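Long-range contact in monoamine oxidase regulatory protein, putative (Archaeoglobus fulgidus, PDB 1Q6W), which is of unproven function but adopts the hot dog fold of MaoC-like proteins and probably acts on acyl thioesters, as its hydratase and dehydratase relatives do: residues I65-V79 against F103-A117. Residues are numbered along the deposited sequence; the frame is centred on the assembly and turned at random.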
loop_
_atom_site.group_PDB
_atom_site.type_symbol
_atom_site.label_atom_id
_atom_site.label_comp_id
_atom_site.label_asym_id
_atom_site.label_seq_id
_atom_site.Cartn_x
_atom_site.Cartn_y
_atom_site.Cartn_z
ATOM N N ILE A 65 1.766 5.906 -16.203
ATOM C CA ILE A 65 2.059 6.451 -14.877
ATOM C C ILE A 65 2.365 5.370 -13.828
ATOM O O ILE A 65 2.028 4.193 -13.993
ATOM C CB ILE A 65 0.878 7.307 -14.343
ATOM C CG1 ILE A 65 -0.371 6.440 -14.133
ATOM C CG2 ILE A 65 0.559 8.412 -15.308
ATOM C CD1 ILE A 65 -1.542 7.192 -13.448
ATOM N N ALA A 66 2.991 5.786 -12.732
ATOM C CA ALA A 66 3.336 4.852 -11.675
ATOM C C ALA A 66 2.105 4.355 -10.943
ATOM O O ALA A 66 1.088 5.024 -10.925
ATOM C CB ALA A 66 4.287 5.513 -10.690
ATOM N N GLN A 67 2.199 3.175 -10.342
ATOM C CA GLN A 67 1.084 2.632 -9.603
ATOM C C GLN A 67 0.976 3.395 -8.295
ATOM O O GLN A 67 1.990 3.731 -7.691
ATOM C CB GLN A 67 1.291 1.146 -9.317
ATOM C CG GLN A 67 1.510 0.306 -10.553
ATOM C CD GLN A 67 2.994 0.164 -10.923
ATOM O OE1 GLN A 67 3.771 1.127 -10.802
ATOM N NE2 GLN A 67 3.386 -1.032 -11.394
ATOM N N GLY A 68 -0.248 3.675 -7.851
ATOM C CA GLY A 68 -0.422 4.378 -6.592
ATOM C C GLY A 68 0.173 3.599 -5.439
ATOM O O GLY A 68 0.788 4.197 -4.559
HETATM N N MSE A 69 -0.016 2.274 -5.426
HETATM C CA MSE A 69 0.564 1.445 -4.369
HETATM C C MSE A 69 2.091 1.537 -4.380
HETATM O O MSE A 69 2.722 1.421 -3.326
HETATM C CB MSE A 69 0.145 -0.014 -4.532
HETATM C CG MSE A 69 -1.263 -0.302 -4.041
HETATM SE SE MSE A 69 -1.517 0.214 -2.211
HETATM C CE MSE A 69 -0.517 -1.192 -1.340
ATOM N N LEU A 70 2.679 1.745 -5.568
ATOM C CA LEU A 70 4.118 1.867 -5.679
ATOM C C LEU A 70 4.581 3.161 -5.010
ATOM O O LEU A 70 5.525 3.170 -4.209
ATOM C CB LEU A 70 4.556 1.855 -7.143
ATOM C CG LEU A 70 6.037 2.199 -7.364
ATOM C CD1 LEU A 70 6.932 1.160 -6.682
ATOM C CD2 LEU A 70 6.313 2.294 -8.842
ATOM N N VAL A 71 3.912 4.256 -5.342
ATOM C CA VAL A 71 4.277 5.537 -4.759
ATOM C C VAL A 71 4.135 5.506 -3.236
ATOM O O VAL A 71 4.969 6.057 -2.503
ATOM C CB VAL A 71 3.410 6.682 -5.324
ATOM C CG1 VAL A 71 3.900 8.002 -4.769
ATOM C CG2 VAL A 71 3.491 6.698 -6.856
ATOM N N LEU A 72 3.081 4.855 -2.762
ATOM C CA LEU A 72 2.848 4.766 -1.335
ATOM C C LEU A 72 3.968 3.959 -0.677
ATOM O O LEU A 72 4.529 4.367 0.329
ATOM C CB LEU A 72 1.481 4.124 -1.071
ATOM C CG LEU A 72 1.043 4.012 0.400
ATOM C CD1 LEU A 72 1.152 5.375 1.091
ATOM C CD2 LEU A 72 -0.384 3.464 0.478
ATOM N N SER A 73 4.300 2.819 -1.266
ATOM C CA SER A 73 5.358 1.959 -0.751
ATOM C C SER A 73 6.714 2.667 -0.726
ATOM O O SER A 73 7.429 2.622 0.281
ATOM C CB SER A 73 5.471 0.693 -1.594
ATOM O OG SER A 73 4.335 -0.129 -1.415
ATOM N N ILE A 74 7.082 3.311 -1.832
ATOM C CA ILE A 74 8.341 4.016 -1.855
ATOM C C ILE A 74 8.351 5.126 -0.813
ATOM O O ILE A 74 9.342 5.339 -0.133
ATOM C CB ILE A 74 8.647 4.590 -3.246
ATOM C CG1 ILE A 74 8.923 3.433 -4.241
ATOM C CG2 ILE A 74 9.863 5.519 -3.157
ATOM C CD1 ILE A 74 9.341 3.882 -5.640
ATOM N N ALA A 75 7.222 5.816 -0.663
ATOM C CA ALA A 75 7.099 6.903 0.314
ATOM C C ALA A 75 7.335 6.402 1.734
ATOM O O ALA A 75 8.239 6.877 2.417
ATOM C CB ALA A 75 5.731 7.538 0.210
ATOM N N LEU A 76 6.513 5.451 2.182
ATOM C CA LEU A 76 6.678 4.908 3.520
ATOM C C LEU A 76 8.115 4.421 3.706
ATOM O O LEU A 76 8.712 4.568 4.768
ATOM C CB LEU A 76 5.714 3.762 3.728
ATOM C CG LEU A 76 4.242 4.194 3.779
ATOM C CD1 LEU A 76 3.315 2.973 3.796
ATOM C CD2 LEU A 76 4.008 5.088 5.023
ATOM N N GLY A 77 8.674 3.872 2.633
ATOM C CA GLY A 77 10.016 3.357 2.676
ATOM C C GLY A 77 11.069 4.399 2.925
ATOM O O GLY A 77 11.913 4.210 3.789
HETATM N N MSE A 78 11.044 5.499 2.187
HETATM C CA MSE A 78 12.075 6.491 2.396
HETATM C C MSE A 78 11.943 7.200 3.740
HETATM O O MSE A 78 12.911 7.765 4.251
HETATM C CB MSE A 78 12.139 7.479 1.222
HETATM C CG MSE A 78 10.845 8.182 0.864
HETATM SE SE MSE A 78 11.027 9.266 -0.755
HETATM C CE MSE A 78 9.694 8.424 -1.854
ATOM N N VAL A 79 10.757 7.142 4.332
ATOM C CA VAL A 79 10.533 7.760 5.638
ATOM C C VAL A 79 11.093 6.848 6.715
ATOM O O VAL A 79 11.737 7.309 7.656
ATOM C CB VAL A 79 9.011 7.999 5.909
ATOM C CG1 VAL A 79 8.736 8.107 7.394
ATOM C CG2 VAL A 79 8.570 9.293 5.219
ATOM N N PHE A 103 -4.982 9.560 -3.626
ATOM C CA PHE A 103 -4.110 9.702 -4.783
ATOM C C PHE A 103 -4.519 10.998 -5.478
ATOM O O PHE A 103 -5.494 11.051 -6.196
ATOM C CB PHE A 103 -4.270 8.480 -5.683
ATOM C CG PHE A 103 -3.912 7.186 -4.994
ATOM C CD1 PHE A 103 -4.898 6.239 -4.698
ATOM C CD2 PHE A 103 -2.598 6.933 -4.592
ATOM C CE1 PHE A 103 -4.589 5.066 -4.016
ATOM C CE2 PHE A 103 -2.273 5.762 -3.907
ATOM C CZ PHE A 103 -3.260 4.825 -3.617
ATOM N N LEU A 104 -3.773 12.056 -5.237
ATOM C CA LEU A 104 -4.107 13.356 -5.785
ATOM C C LEU A 104 -3.687 13.643 -7.209
ATOM O O LEU A 104 -4.507 14.043 -8.040
ATOM C CB LEU A 104 -3.538 14.445 -4.882
ATOM C CG LEU A 104 -3.898 14.251 -3.408
ATOM C CD1 LEU A 104 -3.236 15.329 -2.567
ATOM C CD2 LEU A 104 -5.426 14.287 -3.235
ATOM N N ARG A 105 -2.401 13.463 -7.489
ATOM C CA ARG A 105 -1.848 13.737 -8.807
ATOM C C ARG A 105 -1.083 12.513 -9.287
ATOM O O ARG A 105 -0.579 11.726 -8.491
ATOM C CB ARG A 105 -0.904 14.931 -8.706
ATOM C CG ARG A 105 -0.779 15.757 -9.955
ATOM C CD ARG A 105 -1.477 17.084 -9.753
ATOM N NE ARG A 105 -1.094 17.683 -8.480
ATOM C CZ ARG A 105 -1.478 18.889 -8.075
ATOM N NH1 ARG A 105 -2.259 19.631 -8.847
ATOM N NH2 ARG A 105 -1.086 19.349 -6.892
ATOM N N PRO A 106 -0.984 12.335 -10.604
ATOM C CA PRO A 106 -0.258 11.179 -11.135
ATOM C C PRO A 106 1.244 11.394 -11.114
ATOM O O PRO A 106 1.707 12.513 -11.202
ATOM C CB PRO A 106 -0.794 11.065 -12.559
ATOM C CG PRO A 106 -1.007 12.489 -12.930
ATOM C CD PRO A 106 -1.645 13.084 -11.688
ATOM N N VAL A 107 1.999 10.314 -10.983
ATOM C CA VAL A 107 3.452 10.390 -10.991
ATOM C C VAL A 107 3.921 9.766 -12.315
ATOM O O VAL A 107 3.659 8.593 -12.595
ATOM C CB VAL A 107 4.059 9.599 -9.814
ATOM C CG1 VAL A 107 5.574 9.580 -9.925
ATOM C CG2 VAL A 107 3.643 10.219 -8.496
ATOM N N PHE A 108 4.603 10.554 -13.129
ATOM C CA PHE A 108 5.095 10.067 -14.414
ATOM C C PHE A 108 6.503 9.461 -14.326
ATOM O O PHE A 108 7.246 9.727 -13.381
ATOM C CB PHE A 108 5.059 11.212 -15.433
ATOM C CG PHE A 108 3.680 11.628 -15.807
ATOM C CD1 PHE A 108 2.899 10.823 -16.635
ATOM C CD2 PHE A 108 3.122 12.789 -15.279
ATOM C CE1 PHE A 108 1.581 11.163 -16.934
ATOM C CE2 PHE A 108 1.804 13.140 -15.563
ATOM C CZ PHE A 108 1.033 12.327 -16.390
ATOM N N ILE A 109 6.868 8.668 -15.326
ATOM C CA ILE A 109 8.157 7.988 -15.349
ATOM C C ILE A 109 9.418 8.788 -15.053
ATOM O O ILE A 109 10.449 8.217 -14.673
ATOM C CB ILE A 109 8.309 7.203 -16.663
ATOM C CG1 ILE A 109 7.424 5.957 -16.581
ATOM C CG2 ILE A 109 9.750 6.832 -16.932
ATOM C CD1 ILE A 109 7.424 5.094 -17.840
ATOM N N GLY A 110 9.376 10.099 -15.180
ATOM C CA GLY A 110 10.605 10.827 -14.860
ATOM C C GLY A 110 10.525 11.730 -13.641
ATOM O O GLY A 110 11.438 12.493 -13.342
ATOM N N ASP A 111 9.408 11.649 -12.938
ATOM C CA ASP A 111 9.186 12.484 -11.774
ATOM C C ASP A 111 10.037 12.056 -10.592
ATOM O O ASP A 111 10.383 10.874 -10.442
ATOM C CB ASP A 111 7.703 12.457 -11.375
ATOM C CG ASP A 111 6.795 13.118 -12.412
ATOM O OD1 ASP A 111 5.548 13.053 -12.262
ATOM O OD2 ASP A 111 7.331 13.701 -13.378
ATOM N N THR A 112 10.369 13.033 -9.753
ATOM C CA THR A 112 11.160 12.791 -8.556
ATOM C C THR A 112 10.261 13.073 -7.364
ATOM O O THR A 112 9.901 14.216 -7.110
ATOM C CB THR A 112 12.385 13.717 -8.509
ATOM O OG1 THR A 112 13.176 13.510 -9.680
ATOM C CG2 THR A 112 13.224 13.437 -7.276
ATOM N N ILE A 113 9.899 12.030 -6.629
ATOM C CA ILE A 113 9.018 12.207 -5.489
ATOM C C ILE A 113 9.743 12.283 -4.153
ATOM O O ILE A 113 10.795 11.681 -3.972
ATOM C CB ILE A 113 7.989 11.081 -5.430
ATOM C CG1 ILE A 113 8.696 9.741 -5.247
ATOM C CG2 ILE A 113 7.164 11.077 -6.709
ATOM C CD1 ILE A 113 7.761 8.586 -5.089
ATOM N N ALA A 114 9.176 13.047 -3.226
ATOM C CA ALA A 114 9.742 13.222 -1.895
ATOM C C ALA A 114 8.611 13.111 -0.883
ATOM O O ALA A 114 7.555 13.728 -1.041
ATOM C CB ALA A 114 10.390 14.556 -1.786
ATOM N N ALA A 115 8.833 12.324 0.160
ATOM C CA ALA A 115 7.809 12.121 1.156
ATOM C C ALA A 115 8.206 12.665 2.509
ATOM O O ALA A 115 9.385 12.732 2.847
ATOM C CB ALA A 115 7.499 10.641 1.273
ATOM N N SER A 116 7.202 13.043 3.285
ATOM C CA SER A 116 7.425 13.547 4.622
ATOM C C SER A 116 6.338 12.967 5.510
ATOM O O SER A 116 5.213 12.738 5.051
ATOM C CB SER A 116 7.352 15.078 4.637
ATOM O OG SER A 116 6.066 15.546 4.264
ATOM N N ALA A 117 6.682 12.710 6.766
ATOM C CA ALA A 117 5.714 12.198 7.713
ATOM C C ALA A 117 5.695 13.113 8.951
ATOM O O ALA A 117 6.746 13.570 9.416
ATOM C CB ALA A 117 6.075 10.797 8.098
#
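Phe-103 brings its ring up to the first turn of helix 68-84, with CE2 3.5 Å from Gly-68 CA and about as far from the carbonyl oxygen of that residue. The ring also meets Phe-95 of the second subunit, so it sits where the helix start approaches the dimer partner. Cut back to an alanine, this position would probably lose its cover of Gly-68 and leave that Phe-95 without its aromatic neighbour. Further along, Pro-106 CB lies 4.0 Å from Ile-65 CD1. Val-107 then ties the two backbones together: its carbonyl O accepts from Ala-66 N at 2.9 Å, an almost straight bond (N-H...O 176°), while its CG2 methyl packs on Val-71 CG2. Phe-108 opens a type I beta turn that ends at Asp-111, whose OD1 takes Phe-108 N from above the carboxylate plane; the ring swings back so that CD1 and CE1 touch Ile-65 CG2. From here the chain enters the antiparallel sheet of the hot dog fold, which wraps round a long central helix; the short segments 112-117 and 68-79 cross at -58°. Ile-113 points into that helix. With CG1 wedged between its backbone N and carbonyl carbon (chi1 62°), CD1 reaches Val-71 CG1 at 3.9 Å and CE of the poorly ordered selenomethionine Met-78, its side chain crossing that of Ile-113 at about a right angle. At Ala-115 two small residues let the backbones close in, CB to Ala-75 CB at 3.7 Å. Two residues on, the Ala-117 methyl meets both branches of Val-79, CG1 being the nearer at 3.8 Å.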